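Local coordinates for SspB protein (Streptomyces clavuligerus, PDB 6JUF), which belongs to the SspABCD-SspE phosphorothioation-based anti-phage defence system and probably acts as a metal-dependent DNase, at residues W115-R121 with Y236-Y241; Y132-A138 with P261-A267; S141-L145 with S217-F221; V181-R185 with M208-G212. All blocks are in the same frame, centred on the assembly; numbering follows the deposited sequence.

Contact 1 (W115-R121 with Y236-Y241); sequences WWLLSSR and YACLDY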
# COMPACT_ATOMS: atom_id res chain seq x y z
N TRP B 115 -10.61 -12.18 -2.49
CA TRP B 115 -11.41 -13.29 -2.99
C TRP B 115 -10.59 -14.59 -2.96
O TRP B 115 -11.06 -15.64 -2.51
CB TRP B 115 -11.87 -12.94 -4.41
CG TRP B 115 -12.68 -14.08 -5.03
CD1 TRP B 115 -12.27 -14.98 -6.04
CD2 TRP B 115 -14.04 -14.53 -4.64
NE1 TRP B 115 -13.26 -15.87 -6.33
CE2 TRP B 115 -14.38 -15.64 -5.53
CE3 TRP B 115 -15.01 -14.05 -3.73
CZ2 TRP B 115 -15.57 -16.34 -5.42
CZ3 TRP B 115 -16.21 -14.77 -3.65
CH2 TRP B 115 -16.46 -15.90 -4.48
N TRP B 116 -9.30 -14.50 -3.39
CA TRP B 116 -8.47 -15.71 -3.41
C TRP B 116 -8.16 -16.24 -2.04
O TRP B 116 -8.14 -17.44 -1.84
CB TRP B 116 -7.18 -15.49 -4.16
CG TRP B 116 -7.41 -15.36 -5.66
CD1 TRP B 116 -8.59 -15.64 -6.40
CD2 TRP B 116 -6.42 -14.94 -6.67
NE1 TRP B 116 -8.39 -15.40 -7.75
CE2 TRP B 116 -7.12 -14.96 -7.98
CE3 TRP B 116 -5.10 -14.52 -6.62
CZ2 TRP B 116 -6.45 -14.60 -9.17
CZ3 TRP B 116 -4.45 -14.18 -7.81
CH2 TRP B 116 -5.12 -14.18 -9.07
N LEU B 117 -8.05 -15.32 -1.06
CA LEU B 117 -7.75 -15.73 0.32
C LEU B 117 -8.93 -16.59 0.88
O LEU B 117 -8.73 -17.57 1.56
CB LEU B 117 -7.53 -14.51 1.22
CG LEU B 117 -7.25 -14.78 2.71
CD1 LEU B 117 -5.99 -15.70 2.93
CD2 LEU B 117 -7.09 -13.49 3.48
N LEU B 118 -10.14 -16.18 0.53
CA LEU B 118 -11.37 -16.82 1.04
C LEU B 118 -11.74 -18.05 0.21
O LEU B 118 -12.53 -18.90 0.62
CB LEU B 118 -12.52 -15.80 1.05
CG LEU B 118 -12.44 -14.64 2.03
CD1 LEU B 118 -13.55 -13.67 1.73
CD2 LEU B 118 -12.48 -15.13 3.48
N SER B 119 -11.13 -18.15 -0.97
CA SER B 119 -11.56 -19.13 -1.98
C SER B 119 -11.41 -20.58 -1.54
O SER B 119 -10.43 -20.92 -0.91
CB SER B 119 -10.77 -18.92 -3.29
OG SER B 119 -11.21 -19.77 -4.31
N SER B 120 -12.39 -21.42 -1.92
CA SER B 120 -12.32 -22.84 -1.63
C SER B 120 -13.04 -23.55 -2.78
O SER B 120 -14.11 -23.12 -3.23
CB SER B 120 -13.01 -23.12 -0.31
OG SER B 120 -12.96 -24.49 -0.03
N ARG B 121 -12.40 -24.59 -3.28
CA ARG B 121 -13.04 -25.48 -4.26
C ARG B 121 -12.44 -26.86 -4.07
O ARG B 121 -11.41 -26.99 -3.38
CB ARG B 121 -12.82 -24.96 -5.69
CG ARG B 121 -11.82 -25.82 -6.45
CD ARG B 121 -10.63 -25.09 -7.05
NE ARG B 121 -10.86 -23.67 -7.26
CZ ARG B 121 -11.60 -23.17 -8.23
NH1 ARG B 121 -12.15 -24.00 -9.12
NH2 ARG B 121 -11.79 -21.84 -8.33
N TYR B 236 -16.35 -11.90 -12.35
CA TYR B 236 -15.40 -13.00 -12.28
C TYR B 236 -15.70 -13.88 -11.02
O TYR B 236 -15.71 -15.10 -11.08
CB TYR B 236 -13.95 -12.44 -12.23
CG TYR B 236 -12.99 -13.43 -11.53
CD1 TYR B 236 -12.50 -14.52 -12.19
CD2 TYR B 236 -12.61 -13.22 -10.18
CE1 TYR B 236 -11.64 -15.43 -11.55
CE2 TYR B 236 -11.76 -14.09 -9.53
CZ TYR B 236 -11.30 -15.23 -10.22
OH TYR B 236 -10.50 -16.10 -9.56
N ALA B 237 -15.88 -13.19 -9.88
CA ALA B 237 -16.12 -13.92 -8.63
C ALA B 237 -17.38 -14.74 -8.65
O ALA B 237 -17.41 -15.89 -8.19
CB ALA B 237 -16.09 -12.95 -7.45
N CYS B 238 -18.44 -14.16 -9.27
CA CYS B 238 -19.69 -14.90 -9.44
C CYS B 238 -19.53 -16.20 -10.25
O CYS B 238 -19.99 -17.27 -9.87
CB CYS B 238 -20.77 -14.00 -10.05
SG CYS B 238 -21.32 -12.66 -8.98
N LEU B 239 -18.82 -16.06 -11.38
CA LEU B 239 -18.58 -17.21 -12.27
C LEU B 239 -17.62 -18.22 -11.65
O LEU B 239 -17.84 -19.44 -11.76
CB LEU B 239 -18.08 -16.70 -13.61
CG LEU B 239 -19.12 -16.00 -14.49
CD1 LEU B 239 -18.38 -15.09 -15.51
CD2 LEU B 239 -20.07 -16.97 -15.19
N ASP B 240 -16.59 -17.69 -10.95
CA ASP B 240 -15.64 -18.57 -10.27
C ASP B 240 -16.37 -19.37 -9.17
O ASP B 240 -16.12 -20.55 -8.97
CB ASP B 240 -14.54 -17.71 -9.68
CG ASP B 240 -13.40 -18.51 -9.07
OD1 ASP B 240 -12.86 -19.41 -9.73
OD2 ASP B 240 -13.04 -18.20 -7.90
N TYR B 241 -17.30 -18.67 -8.47
CA TYR B 241 -18.10 -19.33 -7.43
C TYR B 241 -18.93 -20.48 -8.04
O TYR B 241 -18.95 -21.60 -7.54
CB TYR B 241 -18.98 -18.33 -6.68
CG TYR B 241 -19.71 -18.99 -5.55
CD1 TYR B 241 -19.02 -19.24 -4.32
CD2 TYR B 241 -21.02 -19.42 -5.67
CE1 TYR B 241 -19.70 -19.89 -3.29
CE2 TYR B 241 -21.67 -20.09 -4.64
CZ TYR B 241 -21.00 -20.30 -3.45
OH TYR B 241 -21.61 -20.96 -2.43
O HOH W 1 -13.81 -19.59 -5.63
O HOH W 2 -10.62 -18.59 -6.79
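Trp115, in the last turn of its helix, points toward the helical segment 236-241 and is the hub of the contact. Its NE1 donates to Asp240 OD2 at 2.8 Å, while Ala237 CB sits over the face of its six-membered ring, 3.7 Å from the centroid, in a CH-pi contact. Tyr236 CE2 approaches Trp115 CD1 at 3.6 Å, and Trp115 CH2 reaches Tyr241 CB at 4.1 Å. Trp116 adds a second indole hydrogen bond, NE1 donating to Tyr236 OH at 2.9 Å. The helix ends at Leu118; Ser119, the first residue past it, keeps its OG 4.3 Å from Asp240 OD2, and two waters fill the gap, each hydrogen-bonded to both atoms and donating to the carboxylate. Beyond it, the extended chain brings Arg121 NH2 to 3.0 Å from Asp240 OD1, a salt bridge with a weak, bent hydrogen bond. Asp240 thus gathers an indole, two waters and a guanidinium, a well-satisfied charge in a buried place. The contact joins the C-terminal end of helix 107-118 to the middle of helix 231-243; helix 306-317 packs on Trp116 and Tyr236 through Trp311, Ala310 and Leu314, and helix 264-268 on Trp115 and Ala237.

Contact 2 (Y132-A138 with P261-A267); sequences YVAFHLA and PGAPGRA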
# COMPACT_ATOMS: atom_id res chain seq x y z
N TYR B 132 -12.63 -17.16 6.82
CA TYR B 132 -13.84 -17.80 6.28
C TYR B 132 -15.03 -17.72 7.28
O TYR B 132 -16.12 -17.31 6.92
CB TYR B 132 -13.58 -19.26 5.81
CG TYR B 132 -14.78 -19.77 5.05
CD1 TYR B 132 -15.85 -20.38 5.72
CD2 TYR B 132 -14.83 -19.68 3.66
CE1 TYR B 132 -16.95 -20.84 5.01
CE2 TYR B 132 -15.94 -20.11 2.94
CZ TYR B 132 -16.99 -20.66 3.63
OH TYR B 132 -18.07 -21.11 2.93
N VAL B 133 -14.81 -18.03 8.56
CA VAL B 133 -15.89 -17.87 9.56
C VAL B 133 -16.33 -16.40 9.60
O VAL B 133 -17.52 -16.10 9.57
CB VAL B 133 -15.43 -18.31 10.98
CG1 VAL B 133 -16.58 -18.02 12.00
CG2 VAL B 133 -15.10 -19.80 10.98
N ALA B 134 -15.35 -15.47 9.72
CA ALA B 134 -15.66 -14.04 9.95
C ALA B 134 -16.53 -13.50 8.82
O ALA B 134 -17.50 -12.81 9.05
CB ALA B 134 -14.39 -13.17 10.10
N PHE B 135 -16.15 -13.81 7.58
CA PHE B 135 -16.93 -13.30 6.43
C PHE B 135 -18.17 -14.12 6.12
O PHE B 135 -19.21 -13.49 5.73
CB PHE B 135 -16.05 -13.17 5.19
CG PHE B 135 -15.14 -11.97 5.24
CD1 PHE B 135 -15.53 -10.78 4.65
CD2 PHE B 135 -13.92 -12.01 5.93
CE1 PHE B 135 -14.72 -9.64 4.71
CE2 PHE B 135 -13.10 -10.88 5.97
CZ PHE B 135 -13.51 -9.69 5.42
N HIS B 136 -18.10 -15.45 6.22
CA HIS B 136 -19.16 -16.30 5.63
C HIS B 136 -20.05 -17.04 6.61
O HIS B 136 -21.14 -17.43 6.24
CB HIS B 136 -18.49 -17.30 4.68
CG HIS B 136 -17.90 -16.64 3.46
ND1 HIS B 136 -18.65 -15.93 2.61
CD2 HIS B 136 -16.62 -16.66 2.94
CE1 HIS B 136 -17.90 -15.45 1.60
NE2 HIS B 136 -16.64 -15.90 1.79
N LEU B 137 -19.58 -17.25 7.84
CA LEU B 137 -20.35 -18.12 8.81
C LEU B 137 -20.86 -17.41 10.06
O LEU B 137 -21.85 -17.84 10.66
CB LEU B 137 -19.54 -19.36 9.22
CG LEU B 137 -19.17 -20.31 8.06
CD1 LEU B 137 -18.32 -21.49 8.53
CD2 LEU B 137 -20.38 -20.88 7.39
N ALA B 138 -20.26 -16.29 10.41
CA ALA B 138 -20.68 -15.58 11.63
C ALA B 138 -22.08 -15.04 11.49
O ALA B 138 -22.45 -14.57 10.40
CB ALA B 138 -19.72 -14.41 11.97
N PRO B 261 -23.20 -18.53 2.01
CA PRO B 261 -21.83 -18.53 2.55
C PRO B 261 -20.85 -19.00 1.49
O PRO B 261 -21.01 -20.02 0.84
CB PRO B 261 -21.92 -19.48 3.76
CG PRO B 261 -23.33 -19.25 4.23
CD PRO B 261 -24.17 -19.13 2.95
N GLY B 262 -19.79 -18.21 1.31
CA GLY B 262 -18.73 -18.49 0.32
C GLY B 262 -18.82 -17.61 -0.93
O GLY B 262 -17.84 -17.47 -1.69
N ALA B 263 -20.00 -17.05 -1.17
CA ALA B 263 -20.27 -16.40 -2.46
C ALA B 263 -19.88 -14.90 -2.38
O ALA B 263 -19.52 -14.41 -1.30
CB ALA B 263 -21.74 -16.64 -2.86
N PRO B 264 -19.94 -14.17 -3.48
CA PRO B 264 -19.44 -12.81 -3.51
C PRO B 264 -20.18 -11.81 -2.62
O PRO B 264 -19.56 -10.84 -2.14
CB PRO B 264 -19.58 -12.40 -4.99
CG PRO B 264 -19.45 -13.70 -5.70
CD PRO B 264 -20.19 -14.70 -4.84
N GLY B 265 -21.49 -12.02 -2.38
CA GLY B 265 -22.18 -11.11 -1.53
C GLY B 265 -21.57 -11.03 -0.14
O GLY B 265 -21.33 -9.95 0.40
N ARG B 266 -21.34 -12.16 0.48
CA ARG B 266 -20.72 -12.19 1.82
C ARG B 266 -19.22 -11.90 1.75
O ARG B 266 -18.67 -11.39 2.74
CB ARG B 266 -20.98 -13.52 2.52
CG ARG B 266 -22.32 -13.57 3.28
CD ARG B 266 -21.88 -13.59 4.75
NE ARG B 266 -22.92 -14.20 5.49
CZ ARG B 266 -22.85 -14.57 6.72
NH1 ARG B 266 -21.72 -14.35 7.46
NH2 ARG B 266 -23.93 -15.08 7.22
N ALA B 267 -18.56 -12.20 0.64
CA ALA B 267 -17.11 -12.00 0.60
C ALA B 267 -16.78 -10.52 0.42
O ALA B 267 -15.88 -9.98 1.06
CB ALA B 267 -16.44 -12.80 -0.57
O HOH W 3 -15.42 -16.33 -0.65
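Arg266 makes the firmest polar link, its NH1 donating to Ala138 O at 3.0 Å and to Phe135 O at 3.2 Å, although the position of the latter oxygen is less certain. The acceptors are the carbonyls of Phe135, within the wider pi-type turn at 133-137, and Ala138, just beyond it, near the end of helix 129-137. The plane of the guanidinium also lies over His136 C, 3.3 Å from Arg266 NH1. A separate water bridges His136 NE2 (2.8 Å) and Gly262 O (2.9 Å, the water donating). His136 is the centre of the packing: Gly262 CA sits over its imidazole, 3.4 Å from the ring centroid, as a CH-pi contact, and His136 CE1 lies 3.7 Å from Ala267 CB. Gly262 has a positive phi of 104°, and an ideal CB there would jam against the preceding carbonyl and lie 3.3 Å from Tyr132 OH. At the margin, Pro261 CB meets His136 O at 3.3 Å and Leu137 CD2 at 4.2 Å. Phe135 is buried, its CD1 3.7 Å from Ala267 O. The end of helix 129-137 is thereby docked against the turn entering helix 264-268. Helix 107-118 touches both, through Leu118 on His136 and Trp115 on Pro264 and Ala267; helix 231-243 packs on Ala263 and Pro264, and helices 5-9 and 145-159 on helix 129-137.

Contact 3 (S141-L145 with S217-F221); sequences SRFTL and SEWEF
Two strands of a three-stranded antiparallel sheet meet here, 142-144 outermost within this chain and 218-221 central. The extended strands approach to 4.6 Å between axes, N-to-C directions 146° apart; Ser141 (psi -17°) and Ser217 (phi 41°) depart from this. Thr144 N-caps the helix starting at Leu145, its OG1 bonding to Asp147 N. Phe143 and Trp219 form the hydrogen-bonded pair (CA-CA 5.5 Å): Phe143 N donates to Trp219 O at 2.8 Å and Trp219 N to Phe143 O at 2.9 Å. Phe221 N donates to Ser141 O at 2.9 Å. Arg142 and Glu220 are the non-hydrogen-bonded pair, CA-CA 4.1 Å. On their face, Arg142 (chi1 t) places NH1 3.1 Å from Glu218 OE2, a salt bridge, and NE a long 3.9 Å from Glu220 OE2. On the other, Phe143 (chi1 p) sets CE2 3.8 Å from Phe221 CE2, rings oblique, and CE1 4.1 Å from Trp219 CB (chi1 m). Leu145 CD2 touches Trp219 CD1 at 3.4 Å. The charged network thus lies at the surface, while Phe143 and Phe221 are buried.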
# COMPACT_ATOMS: atom_id res chain seq x y z
N SER B 141 -22.52 -9.01 12.09
CA SER B 141 -21.55 -8.15 11.38
C SER B 141 -20.88 -7.16 12.30
O SER B 141 -19.85 -6.57 11.91
CB SER B 141 -22.21 -7.38 10.22
OG SER B 141 -22.38 -8.26 9.11
N ARG B 142 -21.45 -6.95 13.48
CA ARG B 142 -20.84 -6.08 14.49
C ARG B 142 -20.46 -6.93 15.71
O ARG B 142 -21.22 -7.77 16.15
CB ARG B 142 -21.80 -4.93 14.86
CG ARG B 142 -21.24 -4.07 15.96
CD ARG B 142 -22.32 -3.35 16.70
NE ARG B 142 -22.26 -1.94 16.42
CZ ARG B 142 -22.48 -1.00 17.34
NH1 ARG B 142 -22.76 -1.34 18.62
NH2 ARG B 142 -22.39 0.28 16.99
N PHE B 143 -19.24 -6.72 16.24
CA PHE B 143 -18.76 -7.63 17.25
C PHE B 143 -17.61 -7.02 18.06
O PHE B 143 -16.83 -6.20 17.55
CB PHE B 143 -18.25 -8.91 16.59
CG PHE B 143 -17.36 -8.65 15.41
CD1 PHE B 143 -15.98 -8.53 15.58
CD2 PHE B 143 -17.90 -8.50 14.13
CE1 PHE B 143 -15.14 -8.30 14.47
CE2 PHE B 143 -17.09 -8.27 13.04
CZ PHE B 143 -15.72 -8.15 13.20
N THR B 144 -17.43 -7.53 19.26
CA THR B 144 -16.13 -7.35 19.92
C THR B 144 -15.20 -8.45 19.40
O THR B 144 -15.64 -9.47 18.85
CB THR B 144 -16.27 -7.51 21.45
OG1 THR B 144 -16.67 -8.86 21.79
CG2 THR B 144 -17.26 -6.49 21.97
N LEU B 145 -13.90 -8.24 19.58
CA LEU B 145 -12.93 -9.28 19.22
C LEU B 145 -13.19 -10.59 19.98
O LEU B 145 -13.05 -11.69 19.41
CB LEU B 145 -11.47 -8.74 19.33
CG LEU B 145 -11.24 -7.51 18.41
CD1 LEU B 145 -9.78 -7.07 18.36
CD2 LEU B 145 -11.79 -7.69 16.97
N SER B 217 -14.26 -1.29 23.03
CA SER B 217 -14.05 -2.55 22.31
C SER B 217 -14.74 -3.00 20.99
O SER B 217 -14.62 -4.20 20.70
CB SER B 217 -14.27 -3.68 23.31
OG SER B 217 -15.48 -3.46 24.02
N GLU B 218 -15.43 -2.17 20.19
CA GLU B 218 -16.28 -2.79 19.12
C GLU B 218 -15.91 -2.54 17.64
O GLU B 218 -15.37 -1.50 17.32
CB GLU B 218 -17.75 -2.42 19.31
CG GLU B 218 -18.41 -2.90 20.58
CD GLU B 218 -19.88 -2.58 20.55
OE1 GLU B 218 -20.22 -1.58 21.19
OE2 GLU B 218 -20.67 -3.30 19.87
N TRP B 219 -16.22 -3.48 16.75
CA TRP B 219 -15.86 -3.39 15.32
C TRP B 219 -17.00 -3.91 14.49
O TRP B 219 -17.91 -4.59 14.98
CB TRP B 219 -14.68 -4.26 14.97
CG TRP B 219 -13.53 -4.03 15.91
CD1 TRP B 219 -13.30 -4.62 17.13
CD2 TRP B 219 -12.42 -3.12 15.69
NE1 TRP B 219 -12.13 -4.15 17.68
CE2 TRP B 219 -11.55 -3.24 16.84
CE3 TRP B 219 -12.08 -2.24 14.67
CZ2 TRP B 219 -10.38 -2.49 16.98
CZ3 TRP B 219 -10.89 -1.47 14.79
CH2 TRP B 219 -10.06 -1.61 15.93
N GLU B 220 -16.99 -3.57 13.20
CA GLU B 220 -18.01 -4.12 12.31
C GLU B 220 -17.54 -4.20 10.88
O GLU B 220 -16.73 -3.37 10.44
CB GLU B 220 -19.30 -3.33 12.40
CG GLU B 220 -19.23 -1.91 11.87
CD GLU B 220 -20.54 -1.18 12.06
OE1 GLU B 220 -20.57 -0.04 11.66
OE2 GLU B 220 -21.52 -1.72 12.62
N PHE B 221 -18.06 -5.20 10.16
CA PHE B 221 -17.91 -5.21 8.73
C PHE B 221 -18.83 -4.09 8.21
O PHE B 221 -19.93 -3.87 8.72
CB PHE B 221 -18.12 -6.62 8.10
CG PHE B 221 -17.04 -7.60 8.50
CD1 PHE B 221 -15.69 -7.31 8.18
CD2 PHE B 221 -17.33 -8.74 9.24
CE1 PHE B 221 -14.66 -8.17 8.58
CE2 PHE B 221 -16.31 -9.63 9.60
CZ PHE B 221 -14.98 -9.32 9.29

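Contact 4 (V181-R185 with M208-G212); sequences VPAQR and MEQVG
Val181, Glu209 and Arg185 carry most of this contact between the chain leaving helix 166-180 and strand 208-211. Val181 is the first residue to leave helical angles (phi/psi -93/155°), its CA 5.0 Å from Met208 CA. Its chi1, m, places Val181 CG1 3.7 Å from Met208 CG; Val181 CA and Pro182 CD each lie 3.6 Å from Met208 O. A 3-10 turn at 183-185 follows, closed by Arg185 N to Pro182 O at 3.0 Å. Extended strand 208-211 (Glu209 -145/155°) is outermost within this chain in the three-stranded antiparallel sheet, and Trp219 of the central strand packs on Val181 and Arg185. Glu209 (chi1 t, chi2 p), its CB directed away, bends its carboxylate back to Arg185 (chi1 m, chi2 m, chi3 t) in a two-pronged salt bridge: Arg185 NE to Glu209 OE1 at 2.8 Å and NH2 to OE2 at 2.9 Å. Glu209 OE1 also accepts from Gln210 N at 2.8 Å; Gln210 CA lies 6.6 Å from Arg185 CA, and Gln210 CB 3.8 Å from Arg185 CD.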
# COMPACT_ATOMS: atom_id res chain seq x y z
N VAL B 181 -8.91 -2.84 8.95
CA VAL B 181 -9.37 -1.59 9.55
C VAL B 181 -8.33 -0.47 9.32
O VAL B 181 -7.14 -0.73 9.08
CB VAL B 181 -9.68 -1.70 11.09
CG1 VAL B 181 -10.61 -2.87 11.35
CG2 VAL B 181 -8.41 -1.76 11.93
N PRO B 182 -8.79 0.80 9.34
CA PRO B 182 -7.82 1.89 9.14
C PRO B 182 -6.73 1.88 10.18
O PRO B 182 -6.97 1.51 11.34
CB PRO B 182 -8.68 3.17 9.25
CG PRO B 182 -10.10 2.70 8.90
CD PRO B 182 -10.19 1.27 9.43
N ALA B 183 -5.50 2.23 9.75
CA ALA B 183 -4.34 2.18 10.62
C ALA B 183 -4.55 3.02 11.90
O ALA B 183 -4.04 2.73 12.94
CB ALA B 183 -3.12 2.70 9.85
N GLN B 184 -5.37 4.06 11.77
CA GLN B 184 -5.63 4.99 12.91
C GLN B 184 -6.35 4.31 14.08
O GLN B 184 -6.22 4.78 15.22
CB GLN B 184 -6.46 6.18 12.41
CG GLN B 184 -5.67 7.11 11.49
CD GLN B 184 -5.18 6.50 10.16
OE1 GLN B 184 -3.96 6.57 9.81
NE2 GLN B 184 -6.11 5.98 9.38
N ARG B 185 -7.03 3.20 13.78
CA ARG B 185 -7.75 2.42 14.83
C ARG B 185 -6.86 1.47 15.56
O ARG B 185 -7.28 0.83 16.55
CB ARG B 185 -8.88 1.63 14.23
CG ARG B 185 -9.73 2.41 13.22
CD ARG B 185 -10.26 3.74 13.74
NE ARG B 185 -11.08 4.27 12.64
CZ ARG B 185 -10.97 5.47 12.09
NH1 ARG B 185 -10.14 6.40 12.58
NH2 ARG B 185 -11.75 5.78 11.04
N MET B 208 -13.82 -2.99 7.04
CA MET B 208 -14.04 -3.18 8.49
C MET B 208 -13.75 -1.85 9.15
O MET B 208 -12.85 -1.09 8.71
CB MET B 208 -13.10 -4.26 9.06
CG MET B 208 -13.52 -4.86 10.40
SD MET B 208 -12.32 -6.12 10.83
CE MET B 208 -12.40 -6.04 12.65
N GLU B 209 -14.48 -1.53 10.21
CA GLU B 209 -14.30 -0.26 10.90
C GLU B 209 -14.52 -0.45 12.40
O GLU B 209 -15.20 -1.38 12.85
CB GLU B 209 -15.26 0.80 10.30
CG GLU B 209 -15.23 2.21 10.92
CD GLU B 209 -13.84 2.88 10.85
OE1 GLU B 209 -12.91 2.48 11.56
OE2 GLU B 209 -13.70 3.85 10.06
N GLN B 210 -13.89 0.45 13.15
CA GLN B 210 -14.10 0.56 14.57
C GLN B 210 -15.44 1.22 14.85
O GLN B 210 -15.82 2.19 14.16
CB GLN B 210 -12.94 1.42 15.11
CG GLN B 210 -13.22 1.99 16.46
CD GLN B 210 -13.43 0.96 17.52
OE1 GLN B 210 -14.26 1.18 18.42
NE2 GLN B 210 -12.68 -0.14 17.48
N VAL B 211 -16.17 0.75 15.86
CA VAL B 211 -17.42 1.41 16.12
C VAL B 211 -17.54 1.89 17.59
O VAL B 211 -17.03 1.25 18.51
CB VAL B 211 -18.61 0.69 15.47
CG1 VAL B 211 -18.89 -0.63 16.16
CG2 VAL B 211 -19.83 1.60 15.45
N GLY B 212 -18.16 3.06 17.74
CA GLY B 212 -18.21 3.88 18.96
C GLY B 212 -17.18 3.59 20.03
O GLY B 212 -17.54 3.20 21.13

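Overall arrangement
From the N terminus, helix 107-118 opens contact 1, helix 129-137 contact 2, strand 142-144 contact 3 and residues 181-185 contact 4. Contact 4 closes first, at strand 208-211, and contact 3 next, at 218-221, enclosing it; the two share one sheet, in which 218-221 pairs with both outer strands. Contact 1 closes at helix 231-243, around both of these, and contact 2 last, at 261-267, so that contacts 1 and 2 cross. These two touch where Tyr241 and Trp115 meet Gly262, within the helical core. Phe221 against Ala134 and Phe135 joins contacts 2 and 3, linking that core to the peripheral sheet.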